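Local coordinates for PKS (Streptomyces sp. CNQ431, PDB 5YDA), which is the acyltransferase domain of a splenocin polyketide synthase, which probably selects and loads acyl building blocks with broad specificity, at residues R322-A334 with R354-E366. Residues are numbered along the deposited sequence; the frame is centred on the assembly and turned at random.
Sequences RIPYVTNVTGDWA and RFADGIAALWERE
Arg365, in the last turn of helix 355-366, lies flat on the indole of Trp333. Its CB starts beside Trp333 CZ2, and CD passes near Trp333 NE1. The chain bends at chi3 (72°), laying the guanidinium on the ring, planes 4° apart. The cation-pi stack puts Arg365 CZ 3.5 Å from the six-membered ring centroid. Arg365 NE sits by Trp333 CZ2 and makes a salt bridge to Glu366 OE1 (3.3 Å). Arg365 NH1 lies over Trp333 CD2 and CE2, NH2 over CH2 and CZ3. Pro324 CB comes to the guanidinium edge, 3.5 Å from Arg365 NH2. On the opposite indole face Val326 CG1 sits toward the rim. A water links Trp333 NE1 to Ala361 O. Strands 325-327 and 332-333 form a beta hairpin edging the central acyltransferase sheet, and the helix packs on it. Val326 CG1 meets Leu362 CD1 at 3.7 Å. Gly331 lets the loop lie close to the helix start. Gly358 leaves room for Val326 CG2, and its CA makes a CA-H...O contact with Gly331 O (3.4 Å). Arg354 N, at the N-cap, donates to Asn328 O (2.9 Å). Beside a probable GxSxG nucleophile elbow, Asn328 OD1 bonds Ser200 N and His348 NE2; ND2 bonds Gly198 O and a water shared with Arg354 O.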
loop_
_atom_site.group_PDB
_atom_site.type_symbol
_atom_site.label_atom_id
_atom_site.label_comp_id
_atom_site.label_asym_id
_atom_site.label_seq_id
_atom_site.Cartn_x
_atom_site.Cartn_y
_atom_site.Cartn_z
ATOM N N ARG A 322 -8.921 1.409 -16.749
ATOM C CA ARG A 322 -7.899 1.934 -17.634
ATOM C C ARG A 322 -6.491 1.578 -17.182
ATOM O O ARG A 322 -5.547 1.753 -17.957
ATOM C CB ARG A 322 -8.090 3.446 -17.767
ATOM C CG ARG A 322 -9.344 3.689 -18.617
ATOM C CD ARG A 322 -9.764 5.112 -18.716
ATOM N NE ARG A 322 -8.730 5.912 -19.338
ATOM C CZ ARG A 322 -8.764 7.233 -19.358
ATOM N NH1 ARG A 322 -9.796 7.856 -18.800
ATOM N NH2 ARG A 322 -7.780 7.914 -19.937
ATOM N N ILE A 323 -6.335 1.089 -15.958
ATOM C CA ILE A 323 -5.149 0.356 -15.527
ATOM C C ILE A 323 -5.617 -1.019 -15.099
ATOM O O ILE A 323 -6.607 -1.130 -14.368
ATOM C CB ILE A 323 -4.404 1.057 -14.372
ATOM C CG1 ILE A 323 -4.038 2.492 -14.747
ATOM C CG2 ILE A 323 -3.139 0.296 -13.992
ATOM C CD1 ILE A 323 -3.583 3.294 -13.554
ATOM N N PRO A 324 -4.988 -2.101 -15.550
ATOM C CA PRO A 324 -5.455 -3.438 -15.160
ATOM C C PRO A 324 -5.325 -3.656 -13.656
ATOM O O PRO A 324 -4.393 -3.172 -13.011
ATOM C CB PRO A 324 -4.531 -4.383 -15.938
ATOM C CG PRO A 324 -3.901 -3.536 -17.003
ATOM C CD PRO A 324 -3.828 -2.146 -16.461
ATOM N N TYR A 325 -6.276 -4.398 -13.097
ATOM C CA TYR A 325 -6.203 -4.723 -11.687
ATOM C C TYR A 325 -6.784 -6.112 -11.467
ATOM O O TYR A 325 -7.702 -6.532 -12.180
ATOM C CB TYR A 325 -6.933 -3.678 -10.844
ATOM C CG TYR A 325 -8.429 -3.827 -10.807
ATOM C CD1 TYR A 325 -9.048 -4.393 -9.711
ATOM C CD2 TYR A 325 -9.231 -3.391 -11.868
ATOM C CE1 TYR A 325 -10.421 -4.515 -9.650
ATOM C CE2 TYR A 325 -10.618 -3.514 -11.811
ATOM C CZ TYR A 325 -11.203 -4.081 -10.708
ATOM O OH TYR A 325 -12.571 -4.230 -10.624
ATOM N N VAL A 326 -6.245 -6.837 -10.485
ATOM C CA VAL A 326 -6.795 -8.148 -10.153
ATOM C C VAL A 326 -7.730 -7.982 -8.967
ATOM O O VAL A 326 -7.447 -7.195 -8.050
ATOM C CB VAL A 326 -5.688 -9.196 -9.886
ATOM C CG1 VAL A 326 -4.315 -8.665 -10.232
ATOM C CG2 VAL A 326 -5.772 -9.764 -8.488
ATOM N N THR A 327 -8.872 -8.675 -9.005
ATOM C CA THR A 327 -9.860 -8.576 -7.937
ATOM C C THR A 327 -9.690 -9.719 -6.952
ATOM O O THR A 327 -9.253 -10.814 -7.309
ATOM C CB THR A 327 -11.313 -8.585 -8.466
ATOM O OG1 THR A 327 -11.429 -9.554 -9.522
ATOM N N ASN A 328 -10.080 -9.456 -5.706
ATOM C CA ASN A 328 -10.067 -10.483 -4.689
ATOM C C ASN A 328 -11.101 -11.574 -4.967
ATOM O O ASN A 328 -11.008 -12.658 -4.375
ATOM C CB ASN A 328 -10.330 -9.871 -3.300
ATOM C CG ASN A 328 -9.406 -8.708 -2.962
ATOM O OD1 ASN A 328 -9.815 -7.805 -2.227
ATOM N ND2 ASN A 328 -8.156 -8.725 -3.479
ATOM N N VAL A 329 -12.088 -11.313 -5.833
ATOM C CA VAL A 329 -13.149 -12.297 -6.056
ATOM C C VAL A 329 -12.585 -13.568 -6.688
ATOM O O VAL A 329 -12.821 -14.681 -6.206
ATOM C CB VAL A 329 -14.276 -11.705 -6.917
ATOM C CG1 VAL A 329 -15.361 -12.763 -7.134
ATOM C CG2 VAL A 329 -14.871 -10.461 -6.263
ATOM N N THR A 330 -11.840 -13.419 -7.779
ATOM C CA THR A 330 -11.307 -14.546 -8.526
ATOM C C THR A 330 -9.828 -14.769 -8.297
ATOM O O THR A 330 -9.293 -15.777 -8.779
ATOM C CB THR A 330 -11.509 -14.334 -10.027
ATOM O OG1 THR A 330 -10.796 -13.158 -10.405
ATOM C CG2 THR A 330 -12.982 -14.164 -10.384
ATOM N N GLY A 331 -9.153 -13.849 -7.604
ATOM C CA GLY A 331 -7.707 -13.884 -7.553
ATOM C C GLY A 331 -7.077 -13.758 -8.916
ATOM O O GLY A 331 -5.987 -14.295 -9.143
ATOM N N ASP A 332 -7.734 -13.047 -9.830
ATOM C CA ASP A 332 -7.314 -12.942 -11.220
ATOM C C ASP A 332 -7.627 -11.536 -11.718
ATOM O O ASP A 332 -8.303 -10.750 -11.046
ATOM C CB ASP A 332 -8.035 -13.996 -12.075
ATOM C CG ASP A 332 -7.262 -14.384 -13.334
ATOM O OD1 ASP A 332 -6.184 -13.803 -13.625
ATOM O OD2 ASP A 332 -7.757 -15.293 -14.037
ATOM N N TRP A 333 -7.136 -11.219 -12.911
ATOM C CA TRP A 333 -7.431 -9.928 -13.533
ATOM C C TRP A 333 -8.932 -9.691 -13.652
ATOM O O TRP A 333 -9.690 -10.580 -14.054
ATOM C CB TRP A 333 -6.770 -9.859 -14.908
ATOM C CG TRP A 333 -5.288 -10.015 -14.807
ATOM C CD1 TRP A 333 -4.561 -11.152 -15.038
ATOM C CD2 TRP A 333 -4.347 -9.008 -14.402
ATOM N NE1 TRP A 333 -3.220 -10.906 -14.814
ATOM C CE2 TRP A 333 -3.064 -9.600 -14.421
ATOM C CE3 TRP A 333 -4.465 -7.668 -14.022
ATOM C CZ2 TRP A 333 -1.908 -8.891 -14.083
ATOM C CZ3 TRP A 333 -3.309 -6.959 -13.694
ATOM C CH2 TRP A 333 -2.053 -7.573 -13.723
ATOM N N ALA A 334 -9.368 -8.501 -13.258
ATOM C CA ALA A 334 -10.785 -8.177 -13.356
ATOM C C ALA A 334 -11.152 -7.914 -14.809
ATOM O O ALA A 334 -10.440 -7.194 -15.521
ATOM C CB ALA A 334 -11.127 -6.958 -12.501
ATOM N N ARG A 354 -9.293 -13.629 -2.248
ATOM C CA ARG A 354 -8.242 -14.467 -2.819
ATOM C C ARG A 354 -6.986 -13.633 -3.105
ATOM O O ARG A 354 -6.534 -13.487 -4.241
ATOM C CB ARG A 354 -8.748 -15.155 -4.081
ATOM C CG ARG A 354 -10.025 -15.979 -3.883
ATOM C CD ARG A 354 -9.700 -17.353 -3.324
ATOM N NE ARG A 354 -10.877 -18.029 -2.773
ATOM C CZ ARG A 354 -10.828 -19.150 -2.057
ATOM N NH1 ARG A 354 -11.947 -19.698 -1.591
ATOM N NH2 ARG A 354 -9.654 -19.722 -1.809
ATOM N N PHE A 355 -6.387 -13.101 -2.039
ATOM C CA PHE A 355 -5.242 -12.217 -2.246
ATOM C C PHE A 355 -4.005 -12.980 -2.732
ATOM O O PHE A 355 -3.308 -12.526 -3.649
ATOM C CB PHE A 355 -4.913 -11.452 -0.967
ATOM C CG PHE A 355 -3.815 -10.460 -1.157
ATOM C CD1 PHE A 355 -4.079 -9.225 -1.723
ATOM C CD2 PHE A 355 -2.509 -10.771 -0.803
ATOM C CE1 PHE A 355 -3.072 -8.318 -1.915
ATOM C CE2 PHE A 355 -1.500 -9.856 -0.992
ATOM C CZ PHE A 355 -1.779 -8.626 -1.550
ATOM N N ALA A 356 -3.690 -14.122 -2.106
ATOM C CA ALA A 356 -2.494 -14.874 -2.487
ATOM C C ALA A 356 -2.535 -15.275 -3.960
ATOM O O ALA A 356 -1.540 -15.128 -4.684
ATOM C CB ALA A 356 -2.343 -16.112 -1.600
ATOM N N ASP A 357 -3.684 -15.788 -4.421
ATOM C CA ASP A 357 -3.844 -16.070 -5.843
ATOM C C ASP A 357 -3.705 -14.800 -6.673
ATOM O O ASP A 357 -3.077 -14.810 -7.743
ATOM C CB ASP A 357 -5.199 -16.726 -6.100
ATOM C CG ASP A 357 -5.306 -18.093 -5.467
ATOM O OD1 ASP A 357 -4.259 -18.764 -5.329
ATOM O OD2 ASP A 357 -6.430 -18.491 -5.093
ATOM N N GLY A 358 -4.297 -13.697 -6.206
ATOM C CA GLY A 358 -4.162 -12.445 -6.929
ATOM C C GLY A 358 -2.714 -12.026 -7.104
ATOM O O GLY A 358 -2.318 -11.578 -8.182
ATOM N N ILE A 359 -1.902 -12.172 -6.046
ATOM C CA ILE A 359 -0.483 -11.823 -6.135
ATOM C C ILE A 359 0.222 -12.690 -7.177
ATOM O O ILE A 359 1.049 -12.204 -7.958
ATOM C CB ILE A 359 0.184 -11.948 -4.751
ATOM C CG1 ILE A 359 -0.053 -10.691 -3.940
ATOM C CG2 ILE A 359 1.658 -12.100 -4.903
ATOM C CD1 ILE A 359 0.700 -9.498 -4.495
ATOM N N ALA A 360 -0.104 -13.985 -7.221
ATOM C CA ALA A 360 0.535 -14.864 -8.200
ATOM C C ALA A 360 0.133 -14.505 -9.632
ATOM O O ALA A 360 0.971 -14.530 -10.541
ATOM C CB ALA A 360 0.196 -16.322 -7.893
ATOM N N ALA A 361 -1.138 -14.171 -9.857
ATOM C CA ALA A 361 -1.549 -13.754 -11.197
ATOM C C ALA A 361 -0.861 -12.458 -11.603
ATOM O O ALA A 361 -0.418 -12.313 -12.749
ATOM C CB ALA A 361 -3.062 -13.581 -11.262
ATOM N N LEU A 362 -0.781 -11.500 -10.677
ATOM C CA LEU A 362 -0.091 -10.247 -10.952
ATOM C C LEU A 362 1.350 -10.505 -11.350
ATOM O O LEU A 362 1.845 -9.950 -12.336
ATOM C CB LEU A 362 -0.149 -9.365 -9.712
ATOM C CG LEU A 362 0.272 -7.916 -9.790
ATOM C CD1 LEU A 362 -0.981 -7.113 -10.086
ATOM C CD2 LEU A 362 0.865 -7.493 -8.464
ATOM N N TRP A 363 2.024 -11.378 -10.605
ATOM C CA TRP A 363 3.440 -11.630 -10.824
ATOM C C TRP A 363 3.679 -12.366 -12.132
ATOM O O TRP A 363 4.669 -12.115 -12.825
ATOM C CB TRP A 363 3.993 -12.441 -9.655
ATOM C CG TRP A 363 5.422 -12.809 -9.842
ATOM C CD1 TRP A 363 5.926 -14.028 -10.221
ATOM C CD2 TRP A 363 6.542 -11.942 -9.676
ATOM N NE1 TRP A 363 7.295 -13.965 -10.289
ATOM C CE2 TRP A 363 7.698 -12.696 -9.959
ATOM C CE3 TRP A 363 6.676 -10.598 -9.323
ATOM C CZ2 TRP A 363 8.972 -12.149 -9.892
ATOM C CZ3 TRP A 363 7.932 -10.060 -9.252
ATOM C CH2 TRP A 363 9.068 -10.829 -9.537
ATOM N N GLU A 364 2.789 -13.290 -12.474
ATOM C CA GLU A 364 3.042 -14.163 -13.608
ATOM C C GLU A 364 2.928 -13.412 -14.929
ATOM O O GLU A 364 3.623 -13.751 -15.890
ATOM C CB GLU A 364 2.085 -15.350 -13.558
ATOM C CG GLU A 364 2.609 -16.574 -14.270
ATOM C CD GLU A 364 1.963 -16.768 -15.624
ATOM O OE1 GLU A 364 0.715 -16.688 -15.692
ATOM O OE2 GLU A 364 2.697 -16.995 -16.617
ATOM N N ARG A 365 2.086 -12.380 -14.997
ATOM C CA ARG A 365 2.012 -11.618 -16.238
ATOM C C ARG A 365 3.132 -10.595 -16.333
ATOM O O ARG A 365 3.814 -10.512 -17.358
ATOM C CB ARG A 365 0.657 -10.927 -16.374
ATOM C CG ARG A 365 0.214 -10.817 -17.819
ATOM C CD ARG A 365 -1.202 -10.318 -17.944
ATOM N NE ARG A 365 -1.318 -8.901 -17.612
ATOM C CZ ARG A 365 -2.485 -8.263 -17.529
ATOM N NH1 ARG A 365 -3.618 -8.928 -17.750
ATOM N NH2 ARG A 365 -2.522 -6.970 -17.226
ATOM N N GLU A 366 3.349 -9.816 -15.270
ATOM C CA GLU A 366 4.222 -8.647 -15.350
ATOM C C GLU A 366 5.592 -8.838 -14.706
ATOM O O GLU A 366 6.540 -8.150 -15.100
ATOM C CB GLU A 366 3.544 -7.428 -14.696
ATOM C CG GLU A 366 2.069 -7.211 -15.060
ATOM C CD GLU A 366 1.886 -6.596 -16.447
ATOM O OE1 GLU A 366 0.723 -6.427 -16.880
ATOM O OE2 GLU A 366 2.900 -6.274 -17.103
HETATM O O HOH W 1 -6.873 -10.878 -5.317
HETATM O O HOH W 2 -1.755 -13.693 -14.932
#